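Local coordinates for protein YECBM32 (Yersinia enterocolitica, PDB 2JDA) that binds polygalacturonic acid, the backbone of pectin, as a periplasmic calcium-containing carbohydrate-binding module, at residues A[14-19]-A[43-48]; A[35-40]-A[127-132]; A[59-64]-A[101-106]; A[64-69]-A[96-101]. All coordinates share one frame; numbering follows the deposited sequence.

Contact 1 of 4, residues A[14-19]-A[43-48]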
# COMPACT_ATOMS: atom_id res chain seq x y z
N THR A 14 -8.37 0.64 7.35
CA THR A 14 -9.54 1.42 6.98
C THR A 14 -9.33 1.90 5.55
O THR A 14 -8.20 1.95 5.06
CB THR A 14 -9.82 2.58 7.93
OG1 THR A 14 -8.64 3.39 8.05
CG2 THR A 14 -10.15 2.10 9.31
N ALA A 15 -10.39 2.32 4.90
CA ALA A 15 -10.27 2.84 3.55
C ALA A 15 -11.39 3.83 3.21
O ALA A 15 -12.45 3.85 3.84
CB ALA A 15 -10.24 1.70 2.54
N SER A 16 -11.15 4.61 2.15
CA SER A 16 -12.14 5.52 1.64
C SER A 16 -13.39 4.80 1.15
O SER A 16 -14.47 5.38 1.20
CB SER A 16 -11.56 6.29 0.46
OG SER A 16 -11.07 5.46 -0.53
N GLY A 17 -13.20 3.60 0.62
CA GLY A 17 -14.26 2.82 -0.00
C GLY A 17 -13.70 1.52 -0.50
O GLY A 17 -12.51 1.28 -0.34
N TYR A 18 -14.57 0.68 -1.06
CA TYR A 18 -14.19 -0.61 -1.53
C TYR A 18 -15.30 -1.15 -2.43
O TYR A 18 -16.45 -0.73 -2.35
CB TYR A 18 -13.98 -1.56 -0.30
CG TYR A 18 -15.21 -1.83 0.54
CD1 TYR A 18 -15.91 -3.05 0.43
CD2 TYR A 18 -15.69 -0.91 1.44
CE1 TYR A 18 -17.02 -3.33 1.17
CE2 TYR A 18 -16.83 -1.17 2.18
CZ TYR A 18 -17.50 -2.36 2.05
OH TYR A 18 -18.64 -2.61 2.82
N ASP A 19 -14.97 -2.18 -3.19
CA ASP A 19 -15.92 -2.86 -4.08
C ASP A 19 -16.72 -3.80 -3.22
O ASP A 19 -16.29 -4.90 -2.91
CB ASP A 19 -15.18 -3.60 -5.17
CG ASP A 19 -16.08 -4.27 -6.16
OD1 ASP A 19 -17.29 -4.51 -5.83
OD2 ASP A 19 -15.58 -4.61 -7.26
N GLU A 43 -10.11 8.55 -6.79
CA GLU A 43 -9.06 8.86 -5.84
C GLU A 43 -9.53 8.31 -4.50
O GLU A 43 -10.62 8.66 -4.01
CB GLU A 43 -8.78 10.36 -5.75
CG GLU A 43 -8.00 10.89 -6.94
CD GLU A 43 -7.69 12.41 -6.80
OE1 GLU A 43 -7.24 12.79 -5.68
OE2 GLU A 43 -7.77 13.03 -7.89
N SER A 44 -8.71 7.45 -3.93
CA SER A 44 -9.06 6.63 -2.80
C SER A 44 -7.91 6.67 -1.77
O SER A 44 -6.84 7.27 -2.02
CB SER A 44 -9.31 5.23 -3.27
OG SER A 44 -10.37 5.17 -4.20
N TRP A 45 -8.10 6.01 -0.66
CA TRP A 45 -7.02 5.83 0.31
C TRP A 45 -7.26 4.57 1.08
O TRP A 45 -8.39 4.13 1.25
CB TRP A 45 -6.83 7.05 1.26
CG TRP A 45 -8.03 7.46 2.02
CD1 TRP A 45 -8.97 8.36 1.62
CD2 TRP A 45 -8.54 6.85 3.21
NE1 TRP A 45 -10.00 8.39 2.54
CE2 TRP A 45 -9.75 7.47 3.52
CE3 TRP A 45 -8.05 5.85 4.08
CZ2 TRP A 45 -10.50 7.13 4.63
CZ3 TRP A 45 -8.79 5.55 5.20
CH2 TRP A 45 -10.01 6.17 5.47
N VAL A 46 -6.17 3.97 1.55
CA VAL A 46 -6.19 2.82 2.46
C VAL A 46 -5.16 3.09 3.54
O VAL A 46 -4.04 3.56 3.24
CB VAL A 46 -5.96 1.51 1.68
CG1 VAL A 46 -4.61 1.46 0.95
CG2 VAL A 46 -6.12 0.31 2.63
N GLN A 47 -5.56 2.86 4.78
CA GLN A 47 -4.78 3.25 5.96
C GLN A 47 -4.53 2.04 6.82
O GLN A 47 -5.43 1.31 7.15
CB GLN A 47 -5.48 4.34 6.73
CG GLN A 47 -4.79 4.79 8.01
CD GLN A 47 -5.55 5.89 8.70
OE1 GLN A 47 -5.71 6.95 8.11
NE2 GLN A 47 -6.07 5.62 9.91
N LEU A 48 -3.27 1.82 7.14
CA LEU A 48 -2.76 0.69 7.90
C LEU A 48 -2.38 1.18 9.28
O LEU A 48 -1.55 2.12 9.40
CB LEU A 48 -1.54 0.09 7.22
CG LEU A 48 -1.69 -0.19 5.75
CD1 LEU A 48 -0.35 -0.61 5.17
CD2 LEU A 48 -2.77 -1.20 5.47
O HOH W 1 -6.57 2.39 9.66
O HOH W 2 -12.66 5.18 -2.60

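Contact 2 of 4, residues A[35-40]-A[127-132]. With CA (calcium ion), chain C.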
# COMPACT_ATOMS: atom_id res chain seq x y z
N LYS A 35 -4.19 -13.72 -3.30
CA LYS A 35 -5.37 -13.91 -4.11
C LYS A 35 -6.55 -13.02 -3.67
O LYS A 35 -7.55 -13.00 -4.36
CB LYS A 35 -5.86 -15.37 -4.09
CG LYS A 35 -4.82 -16.39 -4.49
CD LYS A 35 -5.35 -17.82 -4.06
CE LYS A 35 -5.17 -18.17 -2.52
NZ LYS A 35 -3.84 -17.87 -1.88
N THR A 36 -6.50 -12.41 -2.50
CA THR A 36 -7.57 -11.45 -2.10
C THR A 36 -7.00 -10.04 -2.24
O THR A 36 -5.81 -9.79 -2.01
CB THR A 36 -7.96 -11.65 -0.64
OG1 THR A 36 -6.84 -11.33 0.19
CG2 THR A 36 -8.36 -13.08 -0.37
N ARG A 37 -7.86 -9.10 -2.59
CA ARG A 37 -7.46 -7.70 -2.79
C ARG A 37 -8.45 -6.74 -2.23
O ARG A 37 -9.61 -7.05 -2.06
CB ARG A 37 -7.26 -7.43 -4.27
CG ARG A 37 -8.49 -7.53 -5.16
CD ARG A 37 -8.15 -7.37 -6.61
NE ARG A 37 -9.26 -7.53 -7.54
CZ ARG A 37 -9.65 -8.67 -8.04
NH1 ARG A 37 -9.13 -9.82 -7.63
NH2 ARG A 37 -10.62 -8.64 -8.93
N TRP A 38 -7.93 -5.57 -1.89
CA TRP A 38 -8.72 -4.36 -1.73
C TRP A 38 -8.79 -3.67 -3.09
O TRP A 38 -7.77 -3.55 -3.78
CB TRP A 38 -8.04 -3.41 -0.74
CG TRP A 38 -8.63 -2.03 -0.71
CD1 TRP A 38 -9.90 -1.70 -0.28
CD2 TRP A 38 -8.04 -0.81 -1.14
NE1 TRP A 38 -10.15 -0.37 -0.48
CE2 TRP A 38 -9.00 0.21 -0.96
CE3 TRP A 38 -6.79 -0.47 -1.71
CZ2 TRP A 38 -8.74 1.53 -1.32
CZ3 TRP A 38 -6.54 0.82 -2.04
CH2 TRP A 38 -7.52 1.82 -1.83
N ALA A 39 -9.96 -3.18 -3.43
CA ALA A 39 -10.15 -2.40 -4.66
C ALA A 39 -11.17 -1.29 -4.43
O ALA A 39 -12.20 -1.52 -3.80
CB ALA A 39 -10.61 -3.24 -5.80
N ALA A 40 -10.89 -0.11 -4.97
CA ALA A 40 -11.78 1.06 -4.84
C ALA A 40 -11.61 1.90 -6.08
O ALA A 40 -10.57 1.85 -6.70
CB ALA A 40 -11.42 1.85 -3.61
N ALA A 127 -6.27 -1.23 -7.05
CA ALA A 127 -6.46 -2.57 -6.54
C ALA A 127 -5.11 -3.12 -6.07
O ALA A 127 -4.14 -3.12 -6.82
CB ALA A 127 -7.09 -3.47 -7.62
N ILE A 128 -5.05 -3.58 -4.83
CA ILE A 128 -3.82 -4.02 -4.18
C ILE A 128 -4.07 -5.38 -3.54
O ILE A 128 -4.94 -5.51 -2.71
CB ILE A 128 -3.29 -2.98 -3.17
CG1 ILE A 128 -3.02 -1.65 -3.86
CG2 ILE A 128 -2.06 -3.51 -2.53
CD1 ILE A 128 -2.72 -0.44 -2.92
N ASN A 129 -3.27 -6.37 -3.94
CA ASN A 129 -3.41 -7.70 -3.37
C ASN A 129 -2.88 -7.77 -1.95
O ASN A 129 -3.47 -8.43 -1.06
CB ASN A 129 -2.67 -8.74 -4.21
CG ASN A 129 -3.19 -8.88 -5.63
OD1 ASN A 129 -4.34 -8.57 -5.94
ND2 ASN A 129 -2.30 -9.37 -6.55
N GLU A 130 -1.74 -7.14 -1.69
CA GLU A 130 -1.10 -7.25 -0.40
C GLU A 130 -0.13 -6.08 -0.20
O GLU A 130 0.47 -5.52 -1.13
CB GLU A 130 -0.33 -8.57 -0.33
CG GLU A 130 -0.13 -9.10 1.04
CD GLU A 130 -1.38 -9.59 1.78
OE1 GLU A 130 -2.49 -9.95 1.27
OE2 GLU A 130 -1.23 -9.51 2.96
N ILE A 131 -0.07 -5.64 1.05
CA ILE A 131 0.92 -4.72 1.53
C ILE A 131 1.47 -5.26 2.82
O ILE A 131 0.76 -5.78 3.67
CB ILE A 131 0.29 -3.34 1.71
CG1 ILE A 131 1.33 -2.26 1.89
CG2 ILE A 131 -0.66 -3.35 2.80
CD1 ILE A 131 0.84 -0.96 1.17
N ALA A 132 2.76 -5.08 3.01
CA ALA A 132 3.39 -5.42 4.30
C ALA A 132 4.41 -4.33 4.65
O ALA A 132 4.95 -3.66 3.75
CB ALA A 132 4.03 -6.78 4.26
CA CA C . -4.66 -10.09 0.16
O HOH W 3 -6.26 -10.51 -6.12

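Contact 3 of 4, residues A[59-64]-A[101-106]. With SO4 (sulfate ion), chain H.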
# COMPACT_ATOMS: atom_id res chain seq x y z
N ILE A 59 8.31 -0.88 2.67
CA ILE A 59 6.94 -1.31 2.40
C ILE A 59 7.00 -2.25 1.20
O ILE A 59 7.52 -1.90 0.15
CB ILE A 59 6.03 -0.11 2.12
CG1 ILE A 59 5.91 0.79 3.35
CG2 ILE A 59 4.68 -0.59 1.62
CD1 ILE A 59 5.47 2.25 3.07
N LEU A 60 6.41 -3.43 1.36
CA LEU A 60 6.16 -4.36 0.27
C LEU A 60 4.78 -4.05 -0.31
O LEU A 60 3.80 -4.04 0.43
CB LEU A 60 6.21 -5.80 0.78
CG LEU A 60 5.73 -6.86 -0.24
CD1 LEU A 60 6.69 -7.05 -1.37
CD2 LEU A 60 5.47 -8.19 0.45
N ILE A 61 4.69 -3.81 -1.60
CA ILE A 61 3.43 -3.60 -2.30
C ILE A 61 3.30 -4.60 -3.43
O ILE A 61 4.22 -4.82 -4.22
CB ILE A 61 3.25 -2.12 -2.75
CG1 ILE A 61 1.84 -1.93 -3.29
CG2 ILE A 61 4.32 -1.67 -3.75
CD1 ILE A 61 1.48 -0.49 -3.56
N VAL A 62 2.13 -5.25 -3.46
CA VAL A 62 1.80 -6.28 -4.44
C VAL A 62 0.52 -5.82 -5.15
O VAL A 62 -0.59 -6.17 -4.74
CB VAL A 62 1.65 -7.65 -3.77
CG1 VAL A 62 1.44 -8.74 -4.85
CG2 VAL A 62 2.85 -7.97 -2.84
N PRO A 63 0.64 -5.00 -6.17
CA PRO A 63 -0.54 -4.49 -6.85
C PRO A 63 -1.19 -5.57 -7.71
O PRO A 63 -0.51 -6.48 -8.19
CB PRO A 63 0.00 -3.30 -7.66
CG PRO A 63 1.42 -3.67 -7.94
CD PRO A 63 1.89 -4.40 -6.73
N PHE A 64 -2.47 -5.42 -7.97
CA PHE A 64 -3.24 -6.35 -8.82
C PHE A 64 -2.89 -6.20 -10.28
O PHE A 64 -2.76 -5.07 -10.78
CB PHE A 64 -4.72 -6.00 -8.61
CG PHE A 64 -5.69 -6.88 -9.36
CD1 PHE A 64 -5.77 -8.24 -9.13
CD2 PHE A 64 -6.58 -6.29 -10.26
CE1 PHE A 64 -6.71 -9.02 -9.83
CE2 PHE A 64 -7.51 -7.08 -10.95
CZ PHE A 64 -7.55 -8.43 -10.72
N GLU A 101 6.93 -5.25 -5.17
CA GLU A 101 8.08 -4.37 -5.04
C GLU A 101 8.36 -4.05 -3.58
O GLU A 101 7.40 -3.90 -2.78
CB GLU A 101 7.88 -3.04 -5.76
CG GLU A 101 7.67 -3.17 -7.24
CD GLU A 101 7.43 -1.84 -7.89
OE1 GLU A 101 8.41 -1.10 -8.13
OE2 GLU A 101 6.24 -1.56 -8.22
N LYS A 102 9.65 -3.91 -3.25
CA LYS A 102 10.07 -3.54 -1.90
C LYS A 102 10.53 -2.09 -2.00
O LYS A 102 11.58 -1.77 -2.55
CB LYS A 102 11.23 -4.44 -1.47
CG LYS A 102 11.73 -4.16 -0.08
CD LYS A 102 12.78 -5.18 0.38
CE LYS A 102 14.13 -4.83 -0.03
NZ LYS A 102 15.09 -5.56 0.95
N LEU A 103 9.72 -1.22 -1.44
CA LEU A 103 9.97 0.22 -1.45
C LEU A 103 10.75 0.59 -0.23
O LEU A 103 10.37 0.20 0.88
CB LEU A 103 8.63 1.00 -1.46
CG LEU A 103 7.61 0.57 -2.51
CD1 LEU A 103 6.37 1.41 -2.34
CD2 LEU A 103 8.16 0.60 -3.90
N THR A 104 11.80 1.38 -0.42
CA THR A 104 12.67 1.80 0.71
C THR A 104 12.80 3.31 0.75
O THR A 104 12.54 3.99 -0.23
CB THR A 104 14.05 1.13 0.65
OG1 THR A 104 14.72 1.53 -0.54
CG2 THR A 104 13.94 -0.37 0.62
N PHE A 105 13.25 3.82 1.89
CA PHE A 105 13.20 5.23 2.19
C PHE A 105 13.95 5.42 3.50
O PHE A 105 14.20 4.47 4.26
CB PHE A 105 11.76 5.73 2.32
CG PHE A 105 10.85 4.75 3.00
CD1 PHE A 105 10.81 4.64 4.37
CD2 PHE A 105 10.07 3.88 2.25
CE1 PHE A 105 9.97 3.71 4.99
CE2 PHE A 105 9.28 2.95 2.83
CZ PHE A 105 9.22 2.85 4.22
N THR A 106 14.33 6.65 3.76
CA THR A 106 14.90 7.02 5.07
C THR A 106 13.94 6.52 6.16
O THR A 106 12.74 6.89 6.12
CB THR A 106 15.01 8.53 5.17
OG1 THR A 106 16.05 9.00 4.30
CG2 THR A 106 15.41 8.94 6.56
S SO4 H . 18.90 -4.90 -1.83
O1 SO4 H . 18.38 -4.68 -3.16
O2 SO4 H . 17.87 -4.53 -0.84
O3 SO4 H . 19.11 -6.35 -1.70
O4 SO4 H . 19.97 -4.05 -1.61
O HOH W 4 4.58 -2.94 -7.13

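Contact 4 of 4, residues A[64-69]-A[96-101]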
# COMPACT_ATOMS: atom_id res chain seq x y z
N PHE A 64 -2.47 -5.42 -7.97
CA PHE A 64 -3.24 -6.35 -8.82
C PHE A 64 -2.89 -6.20 -10.28
O PHE A 64 -2.76 -5.07 -10.78
CB PHE A 64 -4.72 -6.00 -8.61
CG PHE A 64 -5.69 -6.88 -9.36
CD1 PHE A 64 -5.77 -8.24 -9.13
CD2 PHE A 64 -6.58 -6.29 -10.26
CE1 PHE A 64 -6.71 -9.02 -9.83
CE2 PHE A 64 -7.51 -7.08 -10.95
CZ PHE A 64 -7.55 -8.43 -10.72
N LYS A 65 -2.73 -7.33 -10.97
CA LYS A 65 -2.43 -7.36 -12.43
C LYS A 65 -1.31 -6.41 -12.81
O LYS A 65 -1.44 -5.57 -13.71
CB LYS A 65 -3.71 -7.09 -13.26
CG LYS A 65 -4.82 -8.16 -13.16
CD LYS A 65 -6.00 -7.84 -14.14
CE LYS A 65 -6.90 -9.05 -14.34
NZ LYS A 65 -8.14 -8.74 -15.14
N PRO A 66 -0.18 -6.54 -12.13
CA PRO A 66 0.89 -5.55 -12.25
C PRO A 66 1.49 -5.42 -13.64
O PRO A 66 1.91 -4.32 -14.00
CB PRO A 66 1.94 -6.06 -11.29
CG PRO A 66 1.68 -7.54 -11.15
CD PRO A 66 0.19 -7.68 -11.27
N THR A 67 1.53 -6.51 -14.42
CA THR A 67 2.13 -6.39 -15.76
C THR A 67 1.21 -5.73 -16.77
O THR A 67 1.67 -5.35 -17.85
CB THR A 67 2.60 -7.75 -16.30
OG1 THR A 67 1.48 -8.63 -16.51
CG2 THR A 67 3.62 -8.46 -15.36
N GLU A 68 -0.06 -5.57 -16.42
CA GLU A 68 -1.03 -4.83 -17.23
C GLU A 68 -1.30 -3.42 -16.79
O GLU A 68 -1.74 -2.64 -17.58
CB GLU A 68 -2.35 -5.59 -17.24
CG GLU A 68 -2.26 -6.99 -17.85
CD GLU A 68 -3.53 -7.84 -17.73
OE1 GLU A 68 -4.63 -7.32 -17.48
OE2 GLU A 68 -3.42 -9.07 -17.87
N ARG A 69 -1.12 -3.11 -15.50
CA ARG A 69 -1.66 -1.92 -14.90
C ARG A 69 -0.65 -1.35 -13.91
O ARG A 69 -0.25 -2.06 -12.96
CB ARG A 69 -2.93 -2.23 -14.10
CG ARG A 69 -3.96 -2.98 -14.89
CD ARG A 69 -5.20 -3.21 -14.12
NE ARG A 69 -6.17 -3.91 -14.94
CZ ARG A 69 -7.34 -4.33 -14.48
NH1 ARG A 69 -7.68 -4.10 -13.22
NH2 ARG A 69 -8.16 -4.98 -15.29
N ALA A 96 6.98 -4.45 -14.57
CA ALA A 96 8.03 -5.32 -15.06
C ALA A 96 7.72 -6.77 -14.78
O ALA A 96 8.02 -7.64 -15.61
CB ALA A 96 9.36 -4.96 -14.44
N ASP A 97 7.16 -7.07 -13.63
CA ASP A 97 6.87 -8.45 -13.24
C ASP A 97 5.77 -8.58 -12.18
O ASP A 97 5.14 -7.59 -11.81
CB ASP A 97 8.18 -9.18 -12.81
CG ASP A 97 8.75 -8.65 -11.56
OD1 ASP A 97 8.01 -8.26 -10.64
OD2 ASP A 97 9.99 -8.54 -11.43
N LYS A 98 5.51 -9.83 -11.77
CA LYS A 98 4.40 -10.16 -10.87
C LYS A 98 4.87 -10.40 -9.44
O LYS A 98 4.13 -10.93 -8.61
CB LYS A 98 3.63 -11.39 -11.37
CG LYS A 98 2.97 -11.17 -12.71
CD LYS A 98 2.41 -12.48 -13.30
CE LYS A 98 1.64 -12.26 -14.56
NZ LYS A 98 0.88 -13.54 -14.89
N ASN A 99 6.08 -9.98 -9.13
CA ASN A 99 6.68 -10.26 -7.83
C ASN A 99 6.39 -9.23 -6.72
O ASN A 99 6.75 -9.45 -5.59
CB ASN A 99 8.19 -10.28 -8.00
CG ASN A 99 8.68 -11.49 -8.73
OD1 ASN A 99 8.04 -12.54 -8.79
ND2 ASN A 99 9.89 -11.34 -9.29
N GLY A 100 5.73 -8.13 -7.03
CA GLY A 100 5.63 -7.07 -6.05
C GLY A 100 6.92 -6.28 -6.01
O GLY A 100 7.88 -6.57 -6.73
N GLU A 101 6.93 -5.25 -5.17
CA GLU A 101 8.08 -4.37 -5.04
C GLU A 101 8.36 -4.05 -3.58
O GLU A 101 7.40 -3.90 -2.78
CB GLU A 101 7.88 -3.04 -5.76
CG GLU A 101 7.67 -3.17 -7.24
CD GLU A 101 7.43 -1.84 -7.89
OE1 GLU A 101 8.41 -1.10 -8.13
OE2 GLU A 101 6.24 -1.56 -8.22

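Contact 1 of 4, residues A[14-19]-A[43-48]
Thr14 and Ala15 run antiparallel to Gln47 and Val46, Thr14 with Gln47 as a hydrogen-bonded pair and Ala15 with Val46 as a non-hydrogen-bonded pair. Gln47 N donates to Thr14 O at 2.8 Å, and Thr14 N donates to Gln47 O. The strand ends at Ala15, but Ser16 adds two more bonds. Its N donates to Trp45 O at 2.9 Å. Its hydroxyl lies between the backbone N and the carbonyl carbon (chi1 55°) and accepts from Trp45 N, with Trp45 N to Ser16 OG 3.0 Å. The Trp45 indole lies against the backbone of residues 15 and 16. Ser16 CB makes a CH-pi contact 3.6 Å from the centroid of the Trp45 five-membered ring. Ser16 N is over the ring centre and Ala15 C nearer the rim, while Thr14 OG1 meets the edge in plane. One water links Thr14 OG1 to Gln47 O. Another links Ser16 OG to Ser44 OG, which also bonds Gly42 O. On the other face, Ala15 CB packs 4.3 Å from Val46 CG2, and both residues touch Trp38. This is the edge of the five-stranded antiparallel sheet in the beta-sandwich of an F5/8 type C domain, with strand 10-15 outermost.

Contact 2 of 4, residues A[35-40]-A[127-132]
Thr36, Asn129 and Glu130 meet at a calcium ion; chi1 of Thr36 and chi2 of Glu130 set the two side-chain ligands. Thr36 OG1 sits between its backbone N and carbonyl carbon (chi1 65°), where it binds the same ion as Thr36 O. In Glu130, CG is roughly anti to the backbone N, and the bend at chi2 (68°) carries CD back toward the metal. The calcium lies 2.5 Å from Thr36 OG1 and 2.4 Å from Glu130 OE1. Thr36 O and Asn129 O are also ligands. These two carbonyl oxygens are 2.9 Å apart, a closeness explained by their shared cation. Asn28 O, Asp31 OD1 and Asp33 O complete the seven protein ligands. The other carboxylate oxygen, Glu130 OE2, accepts from Gly32 N, which helps fix the carboxylate.

Beside the metal, Trp38 and Ile128 form an antiparallel hydrogen-bonded pair. Ile128 N donates to Trp38 O at 2.9 Å, nearly along the C=O axis. Their side chains lie side by side, and Ile128 CD1 meets the indole edge 4.1 Å from Trp38 CZ3. On the opposite face, Ala39 CB touches Ala127 CB at 4.0 Å. The Arg37 and Asn129 side chains also run alongside each other, with Arg37 CB 3.6 Å from Asn129 OD1. A water donates to that oxygen.

Asn129 and Glu130 both face Val62 in a classic beta bulge. Strand 38-41 pairs with one part of strand 125-133, whose other neighbour is strand 53-63. Trp38 reaches strands 44-50 and 112-120, while Ile131 packs on Leu48 and Leu115.

Contact 3 of 4, residues A[59-64]-A[101-106]
Phe105 sets its ring across Ile59, the two side chains crossing at about a right angle. The nearest atoms are Ile59 CD1 and Phe105 CE2, 3.9 Å apart. Phe105 CG lies between its backbone N and carbonyl carbon (chi1 38°), and the chain turns a corner directly afterwards, at Thr106. Next to this pair the ladder is regular. Ile59 and Leu103 form an antiparallel hydrogen-bonded pair, with Leu103 N to Ile59 O at 2.8 Å. Ile61 and Glu101 form a second, with Glu101 N to Ile61 O at 2.9 Å. Leu60 and Lys102 are the non-hydrogen-bonded pair between them. The strand axes run 148° apart in direction.

This is one antiparallel step in the mixed sheet of the F5/8 type C beta-sandwich, where strand 53-63 also pairs with strand 125-133, and strand 101-105 with strand 141-143. Ile59, Ile61 and Leu103 point to the interior, where they pack on Phe73 and Ile75 of strand 71-78 in the other sheet; Glu101 points to the same face, its carboxylate held by a salt bridge to Arg142 and a bond from Ser94 N. The Ile61 and Leu103 side chains are oblique to each other, with Ile61 CG2 4.0 Å from Leu103 CD1.

On the reverse face, Leu60 curls toward the neighbouring strand and places CD1 3.5 Å from Glu101 O. Lys102 bends at chi3 (86°). Its NZ makes a weak hydrogen bond of 3.5 Å to O2 of a sulfate, probably from the crystallisation liquor, which Ser141 OG also binds.

Contact 4 of 4, residues A[64-69]-A[96-101]
Pro66 and Thr67 pack against Asp97 and Lys98 by van der Waals contact, without a hydrogen bond between the two loops. The 96-101 side contains an Asx turn, in which Asp97 OD1 accepts from Asn99 N. Pro66 CG makes the closest approach, 3.5 Å from Asp97 O. The same ring atom lies 3.8 Å from Lys98 CA. Thr67 uses its methyl group: CG2, anti to the carbonyl carbon, is the branch that faces Lys98. It is 3.8 Å from Lys98 CG and also rests on the carbonyl carbon of Asp97. The Thr67 and Lys98 side chains cross obliquely, and the rest of Lys98 runs on extended.

Each loop also has bonds of its own. In the Asx turn, Asn99 N to Asp97 OD1 is 3.0 Å, with the donor above the carboxylate plane (45° out of it). The turn spans Asp97 to Asn99, with Lys98 in the middle. Gly100 then has a positive phi (78°), and Glu101 begins the next strand. Across the contact, Pro66 to Glu68 have helical backbone angles, and Glu68 N donates to Lys65 O at 3.0 Å to close a tight turn. A weak bond from Arg69 N reaches the same carbonyl.

Further out, both loops lie at the surface of the F5/8 type C domain, beyond the ends of strands 53-63 and 85-92. At the start of its loop, Phe64 bonds the Ala127 backbone and makes a cation-pi contact with Arg37. Lys65 bridges two flat groups here, with CG 3.6 Å above the centre of the Phe64 ring and CD over the Arg69 guanidinium.

In the fold
Contacts 1 to 3 trace both layers of the beta-sandwich. Contact 1 is at the edge of the five-stranded sheet, and contacts 2 and 3 are in the other sheet. Contacts 1 and 2 have centres 11 Å apart and touch through Trp38, whose NE1 donates to Gly17 O. Contacts 2 and 3 share the pairing of strands 125-133 and 53-63, with Ala132 O 2.8 Å from Leu60 N. Contact 4 continues from contact 3 through Phe64 and Glu101, their centres 12 Å apart. Of the four contacts, only contact 2 holds calcium ligands. The side chains of Leu60, Val46 and Pro66 are about 10, 11 and 13 Å from the ion, respectively.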